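Spindle pole body-associated protein VIK1 (Candida glabrata, PDB 4GKP) probably binds microtubules as the noncatalytic partner of the kinesin Kar3, through the kinesin motor-like domain that makes up most of this piece. Local coordinates at residues R80-L85 and I199-Y204; V113-Y118 and K187-C192. All blocks are in the same frame, centred on the assembly; numbering follows the deposited sequence.

Contact 1 (R80-L85 and I199-Y204); sequences RENFNL and IPIDFY
Phe83 and Phe203 meet on one side of two parallel strands, with Phe203 CD1 lying over a face of the Phe83 ring, toward its rim. CD1 comes within 3.2 Å of Phe83 CE2, and the ring planes meet obliquely, at 37°. Phe83 reaches there with CG between the backbone N and the carbonyl carbon (chi1 68°), Phe203 with CG anti to its N. Phe203 CB adds a CH-pi contact over the Phe83 ring, Ile201 CG2 approaches the edge of that ring, and Leu85 CB touches Phe203 CZ at 3.9 Å. On the opposite face of the sheet the side chains of Asn84 and Tyr204 touch CB to CB, and Asn84 CA makes a CA-H...O contact to Tyr204 O. Before the strand pairing begins, Asn82 OD1 takes the N-H of Asp202 at 3.0 Å, the donor standing 44° out of the amide plane; the side chains run side by side, and Asp202 OD2 bonds to Thr151. Three backbone bonds follow: Phe83 N to Asp202 O, Tyr204 N to Phe83 O, Leu85 N to Tyr204 O. Ile201 CD1 lies against Arg80 CA, where a Schellman motif ends helix 68-78. That helix covers Phe83, as is usual for parallel strands in the central sheet of a kinesin motor-like, P-loop NTPase-type fold.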
loop_
_atom_site.group_PDB
_atom_site.type_symbol
_atom_site.label_atom_id
_atom_site.label_comp_id
_atom_site.label_asym_id
_atom_site.label_seq_id
_atom_site.Cartn_x
_atom_site.Cartn_y
_atom_site.Cartn_z
ATOM N N ARG A 80 -16.345 1.746 -8.569
ATOM C CA ARG A 80 -16.873 1.105 -7.346
ATOM C C ARG A 80 -16.299 -0.287 -7.059
ATOM O O ARG A 80 -17.010 -1.188 -6.615
ATOM C CB ARG A 80 -18.403 1.035 -7.383
ATOM C CG ARG A 80 -19.075 2.372 -7.651
ATOM C CD ARG A 80 -20.540 2.146 -7.987
ATOM N NE ARG A 80 -21.301 3.396 -8.060
ATOM C CZ ARG A 80 -21.570 4.194 -7.026
ATOM N NH1 ARG A 80 -21.113 3.914 -5.805
ATOM N NH2 ARG A 80 -22.281 5.299 -7.223
ATOM N N GLU A 81 -15.014 -0.467 -7.331
ATOM C CA GLU A 81 -14.371 -1.747 -7.122
ATOM C C GLU A 81 -13.532 -1.640 -5.861
ATOM O O GLU A 81 -12.816 -0.653 -5.676
ATOM C CB GLU A 81 -13.442 -2.096 -8.288
ATOM C CG GLU A 81 -14.113 -2.223 -9.641
ATOM C CD GLU A 81 -13.114 -2.559 -10.744
ATOM O OE1 GLU A 81 -12.134 -1.797 -10.924
ATOM O OE2 GLU A 81 -13.316 -3.580 -11.447
ATOM N N ASN A 82 -13.615 -2.658 -5.011
ATOM C CA ASN A 82 -12.812 -2.718 -3.807
ATOM C C ASN A 82 -11.347 -2.855 -4.195
ATOM O O ASN A 82 -11.000 -3.570 -5.155
ATOM C CB ASN A 82 -13.255 -3.894 -2.926
ATOM C CG ASN A 82 -14.661 -3.718 -2.388
ATOM O OD1 ASN A 82 -15.157 -2.601 -2.234
ATOM N ND2 ASN A 82 -15.306 -4.810 -2.096
ATOM N N PHE A 83 -10.473 -2.172 -3.467
ATOM C CA PHE A 83 -9.078 -2.139 -3.902
ATOM C C PHE A 83 -8.101 -1.924 -2.778
ATOM O O PHE A 83 -8.487 -1.681 -1.629
ATOM C CB PHE A 83 -8.846 -1.129 -5.064
ATOM C CG PHE A 83 -8.998 0.312 -4.677
ATOM C CD1 PHE A 83 -10.215 0.811 -4.220
ATOM C CD2 PHE A 83 -7.927 1.189 -4.806
ATOM C CE1 PHE A 83 -10.352 2.150 -3.876
ATOM C CE2 PHE A 83 -8.056 2.531 -4.469
ATOM C CZ PHE A 83 -9.272 3.016 -4.003
ATOM N N ASN A 84 -6.827 -2.042 -3.131
ATOM C CA ASN A 84 -5.762 -1.941 -2.150
ATOM C C ASN A 84 -4.495 -1.291 -2.712
ATOM O O ASN A 84 -4.330 -1.173 -3.933
ATOM C CB ASN A 84 -5.460 -3.322 -1.568
ATOM C CG ASN A 84 -4.738 -4.227 -2.546
ATOM O OD1 ASN A 84 -3.628 -3.923 -2.976
ATOM N ND2 ASN A 84 -5.358 -5.348 -2.898
ATOM N N LEU A 85 -3.618 -0.874 -1.801
ATOM C CA LEU A 85 -2.260 -0.495 -2.149
ATOM C C LEU A 85 -1.374 -1.102 -1.082
ATOM O O LEU A 85 -1.655 -0.938 0.102
ATOM C CB LEU A 85 -2.075 1.036 -2.184
ATOM C CG LEU A 85 -0.644 1.569 -2.370
ATOM C CD1 LEU A 85 -0.049 1.210 -3.735
ATOM C CD2 LEU A 85 -0.568 3.079 -2.133
ATOM N N ILE A 199 -23.327 1.464 -0.892
ATOM C CA ILE A 199 -22.478 0.349 -0.506
ATOM C C ILE A 199 -21.057 0.902 -0.413
ATOM O O ILE A 199 -20.571 1.495 -1.371
ATOM C CB ILE A 199 -22.566 -0.825 -1.504
ATOM C CG1 ILE A 199 -23.979 -1.436 -1.488
ATOM C CG2 ILE A 199 -21.565 -1.909 -1.126
ATOM N N PRO A 200 -20.397 0.756 0.760
ATOM C CA PRO A 200 -19.056 1.364 0.836
ATOM C C PRO A 200 -18.116 0.701 -0.149
ATOM O O PRO A 200 -18.225 -0.502 -0.388
ATOM C CB PRO A 200 -18.605 1.103 2.277
ATOM C CG PRO A 200 -19.514 0.014 2.804
ATOM C CD PRO A 200 -20.779 0.008 1.983
ATOM N N ILE A 201 -17.236 1.484 -0.762
ATOM C CA ILE A 201 -16.126 0.913 -1.504
ATOM C C ILE A 201 -14.954 0.805 -0.534
ATOM O O ILE A 201 -14.548 1.808 0.068
ATOM C CB ILE A 201 -15.707 1.808 -2.688
ATOM C CG1 ILE A 201 -16.951 2.254 -3.491
ATOM C CG2 ILE A 201 -14.672 1.081 -3.540
ATOM C CD1 ILE A 201 -16.716 3.417 -4.417
ATOM N N ASP A 202 -14.424 -0.406 -0.367
ATOM C CA ASP A 202 -13.309 -0.609 0.560
ATOM C C ASP A 202 -11.941 -0.388 -0.100
ATOM O O ASP A 202 -11.648 -0.918 -1.189
ATOM C CB ASP A 202 -13.369 -2.015 1.167
ATOM C CG ASP A 202 -14.704 -2.310 1.804
ATOM O OD1 ASP A 202 -15.234 -1.443 2.492
ATOM O OD2 ASP A 202 -15.239 -3.416 1.612
ATOM N N PHE A 203 -11.107 0.387 0.575
ATOM C CA PHE A 203 -9.734 0.556 0.154
ATOM C C PHE A 203 -8.851 0.112 1.302
ATOM O O PHE A 203 -9.042 0.570 2.430
ATOM C CB PHE A 203 -9.439 2.012 -0.238
ATOM C CG PHE A 203 -7.958 2.323 -0.415
ATOM C CD1 PHE A 203 -7.213 1.730 -1.438
ATOM C CD2 PHE A 203 -7.316 3.239 0.421
ATOM C CE1 PHE A 203 -5.864 2.022 -1.610
ATOM C CE2 PHE A 203 -5.958 3.532 0.255
ATOM C CZ PHE A 203 -5.230 2.917 -0.762
ATOM N N TYR A 204 -7.903 -0.784 1.017
ATOM C CA TYR A 204 -6.939 -1.261 2.028
ATOM C C TYR A 204 -5.547 -0.748 1.722
ATOM O O TYR A 204 -5.034 -0.924 0.602
ATOM C CB TYR A 204 -6.897 -2.795 2.101
ATOM C CG TYR A 204 -8.235 -3.407 2.361
ATOM C CD1 TYR A 204 -8.701 -3.570 3.663
ATOM C CD2 TYR A 204 -9.066 -3.793 1.302
ATOM C CE1 TYR A 204 -9.952 -4.123 3.910
ATOM C CE2 TYR A 204 -10.317 -4.343 1.537
ATOM C CZ TYR A 204 -10.748 -4.508 2.845
ATOM O OH TYR A 204 -11.975 -5.049 3.088
#

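Contact 2 (V113-Y118 and K187-C192); sequences VITLQY and KFQFFC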
loop_
_atom_site.group_PDB
_atom_site.type_symbol
_atom_site.label_atom_id
_atom_site.label_comp_id
_atom_site.label_asym_id
_atom_site.label_seq_id
_atom_site.Cartn_x
_atom_site.Cartn_y
_atom_site.Cartn_z
ATOM N N VAL A 113 -18.236 10.395 2.034
ATOM C CA VAL A 113 -17.943 10.265 3.460
ATOM C C VAL A 113 -16.950 9.093 3.569
ATOM O O VAL A 113 -17.187 8.007 3.013
ATOM C CB VAL A 113 -19.228 10.031 4.293
ATOM C CG1 VAL A 113 -18.917 9.474 5.687
ATOM C CG2 VAL A 113 -20.040 11.323 4.384
ATOM N N ILE A 114 -15.822 9.328 4.237
ATOM C CA ILE A 114 -14.729 8.356 4.264
ATOM C C ILE A 114 -14.384 8.037 5.703
ATOM O O ILE A 114 -14.135 8.947 6.489
ATOM C CB ILE A 114 -13.437 8.879 3.576
ATOM C CG1 ILE A 114 -13.735 9.470 2.195
ATOM C CG2 ILE A 114 -12.387 7.748 3.491
ATOM C CD1 ILE A 114 -12.615 10.310 1.603
ATOM N N THR A 115 -14.381 6.751 6.038
ATOM C CA THR A 115 -14.009 6.296 7.370
ATOM C C THR A 115 -12.632 5.643 7.343
ATOM O O THR A 115 -12.168 5.180 6.295
ATOM C CB THR A 115 -14.994 5.245 7.942
ATOM O OG1 THR A 115 -14.899 4.029 7.192
ATOM C CG2 THR A 115 -16.408 5.733 7.881
ATOM N N LEU A 116 -11.981 5.600 8.500
ATOM C CA LEU A 116 -10.721 4.898 8.622
ATOM C C LEU A 116 -10.729 3.993 9.853
ATOM O O LEU A 116 -11.255 4.348 10.894
ATOM C CB LEU A 116 -9.563 5.893 8.675
ATOM C CG LEU A 116 -8.154 5.383 9.019
ATOM C CD1 LEU A 116 -7.657 4.420 7.942
ATOM C CD2 LEU A 116 -7.169 6.536 9.235
ATOM N N GLN A 117 -10.185 2.797 9.696
ATOM C CA GLN A 117 -9.790 1.960 10.816
ATOM C C GLN A 117 -8.368 1.509 10.547
ATOM O O GLN A 117 -8.023 1.179 9.417
ATOM C CB GLN A 117 -10.689 0.749 10.922
ATOM C CG GLN A 117 -12.098 1.070 11.373
ATOM C CD GLN A 117 -13.010 -0.127 11.212
ATOM O OE1 GLN A 117 -13.226 -0.614 10.089
ATOM N NE2 GLN A 117 -13.507 -0.646 12.335
ATOM N N TYR A 118 -7.552 1.468 11.586
ATOM C CA TYR A 118 -6.123 1.260 11.418
ATOM C C TYR A 118 -5.585 0.289 12.466
ATOM O O TYR A 118 -5.565 0.599 13.655
ATOM C CB TYR A 118 -5.418 2.619 11.544
ATOM C CG TYR A 118 -3.941 2.652 11.199
ATOM C CD1 TYR A 118 -3.358 1.686 10.378
ATOM C CD2 TYR A 118 -3.144 3.694 11.651
ATOM C CE1 TYR A 118 -2.026 1.744 10.044
ATOM C CE2 TYR A 118 -1.806 3.761 11.332
ATOM C CZ TYR A 118 -1.254 2.786 10.529
ATOM O OH TYR A 118 0.078 2.873 10.214
ATOM N N LYS A 187 -8.085 0.300 6.810
ATOM C CA LYS A 187 -9.262 0.084 5.985
ATOM C C LYS A 187 -10.049 1.379 5.869
ATOM O O LYS A 187 -10.488 1.932 6.881
ATOM C CB LYS A 187 -10.157 -1.008 6.554
ATOM C CG LYS A 187 -11.406 -1.216 5.709
ATOM C CD LYS A 187 -12.414 -2.116 6.390
ATOM C CE LYS A 187 -13.686 -2.208 5.560
ATOM N NZ LYS A 187 -14.577 -3.269 6.110
ATOM N N PHE A 188 -10.198 1.862 4.640
ATOM C CA PHE A 188 -10.980 3.057 4.402
ATOM C C PHE A 188 -12.292 2.606 3.769
ATOM O O PHE A 188 -12.299 1.784 2.863
ATOM C CB PHE A 188 -10.284 4.022 3.420
ATOM C CG PHE A 188 -8.949 4.564 3.879
ATOM C CD1 PHE A 188 -7.787 3.778 3.808
ATOM C CD2 PHE A 188 -8.827 5.887 4.286
ATOM C CE1 PHE A 188 -6.542 4.297 4.183
ATOM C CE2 PHE A 188 -7.582 6.415 4.670
ATOM C CZ PHE A 188 -6.439 5.627 4.604
ATOM N N GLN A 189 -13.401 3.160 4.226
ATOM C CA GLN A 189 -14.655 2.966 3.527
ATOM C C GLN A 189 -15.048 4.275 2.863
ATOM O O GLN A 189 -15.064 5.332 3.514
ATOM C CB GLN A 189 -15.762 2.541 4.498
ATOM C CG GLN A 189 -15.648 1.118 5.030
ATOM C CD GLN A 189 -16.715 0.828 6.069
ATOM O OE1 GLN A 189 -16.846 1.543 7.089
ATOM N NE2 GLN A 189 -17.502 -0.186 5.814
ATOM N N PHE A 190 -15.369 4.197 1.577
ATOM C CA PHE A 190 -15.865 5.348 0.805
ATOM C C PHE A 190 -17.358 5.183 0.590
ATOM O O PHE A 190 -17.784 4.202 -0.042
ATOM C CB PHE A 190 -15.175 5.412 -0.558
ATOM C CG PHE A 190 -13.774 5.977 -0.514
ATOM C CD1 PHE A 190 -12.702 5.201 -0.075
ATOM C CD2 PHE A 190 -13.518 7.287 -0.947
ATOM C CE1 PHE A 190 -11.413 5.727 -0.060
ATOM C CE2 PHE A 190 -12.237 7.809 -0.921
ATOM C CZ PHE A 190 -11.194 7.041 -0.460
ATOM N N PHE A 191 -18.142 6.094 1.169
ATOM C CA PHE A 191 -19.598 6.116 0.967
ATOM C C PHE A 191 -19.877 7.252 -0.021
ATOM O O PHE A 191 -19.690 8.425 0.306
ATOM C CB PHE A 191 -20.361 6.305 2.300
ATOM C CG PHE A 191 -20.165 5.174 3.304
ATOM C CD1 PHE A 191 -19.074 5.177 4.192
ATOM C CD2 PHE A 191 -21.085 4.132 3.396
ATOM C CE1 PHE A 191 -18.910 4.147 5.124
ATOM C CE2 PHE A 191 -20.921 3.098 4.305
ATOM C CZ PHE A 191 -19.835 3.106 5.177
ATOM N N CYS A 192 -20.254 6.896 -1.247
ATOM C CA CYS A 192 -20.439 7.882 -2.319
ATOM C C CYS A 192 -21.709 8.687 -2.090
ATOM O O CYS A 192 -22.796 8.108 -1.866
ATOM C CB CYS A 192 -20.456 7.217 -3.702
ATOM S SG CYS A 192 -20.627 8.431 -5.031
HETATM O O HOH W 1 -13.053 2.002 7.777
#
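Leu116 CD1 sits as a knob over the centre of the Phe188 ring, 3.8 Å from the centroid, and Ile114 CG2 does the same over Phe190 at 4.2 Å. In both pairs the aliphatic chain and the ring lie side by side and point the same way; the methyls stand 12° and 10° off the ring normals. Ile114 also bridges the two rings: its CD1 touches Phe190 CE2 at 3.6 Å while CG2 nears the edge of Phe188. Phe104 of helix 96-107 meets both rings edge-to-face. On the opposite face the relief is different. Thr115 CG2 abuts the edge of Phe191, whose rim also receives Val113 O in its plane. Thr115 OG1, held between backbone N and carbonyl carbon (chi1 68°), packs against Gln189 CB at 3.2 Å and binds a water that donates to Lys187 O at 2.7 Å. Gln117 and Lys187 run alongside each other; Lys187 NZ bonds to Ile152 O and Gln117 NE2 to Ser156 O, among others. Six backbone bonds join the antiparallel strands. The chemistry is thus two-sided: a greasy face buried under helix 96-107, and a mixed one, where Val113 and Phe191 lie beside Thr115, Gln117, Lys187 and Gln189, and a water joins Thr115 OG1 to Lys187 O.

Overall arrangement
From the N terminus the chain leaves helix 68-78 and enters strand 83-88, passes through helix 96-107 and runs along strand 112-121. It returns on strand 183-192, where contact 2 closes a loop of 68 residues, some not modelled, with no helix among the modelled ones, that carries the small hairpin 145-147/152-154. Strand 201-208 follows directly, and contact 1 closes the wider loop of 113 residues within which contact 2 is nested. The two contacts, 9 Å apart between centres, lie on neighbouring strands, 183-192 in contact 2 and 201-208 in contact 1, probably bonded through Phe188 N to Phe203 O. Contact 1 belongs to the parallel part of the mixed sheet and contact 2 to the antiparallel part; the 183-192/201-208 pairing joins them.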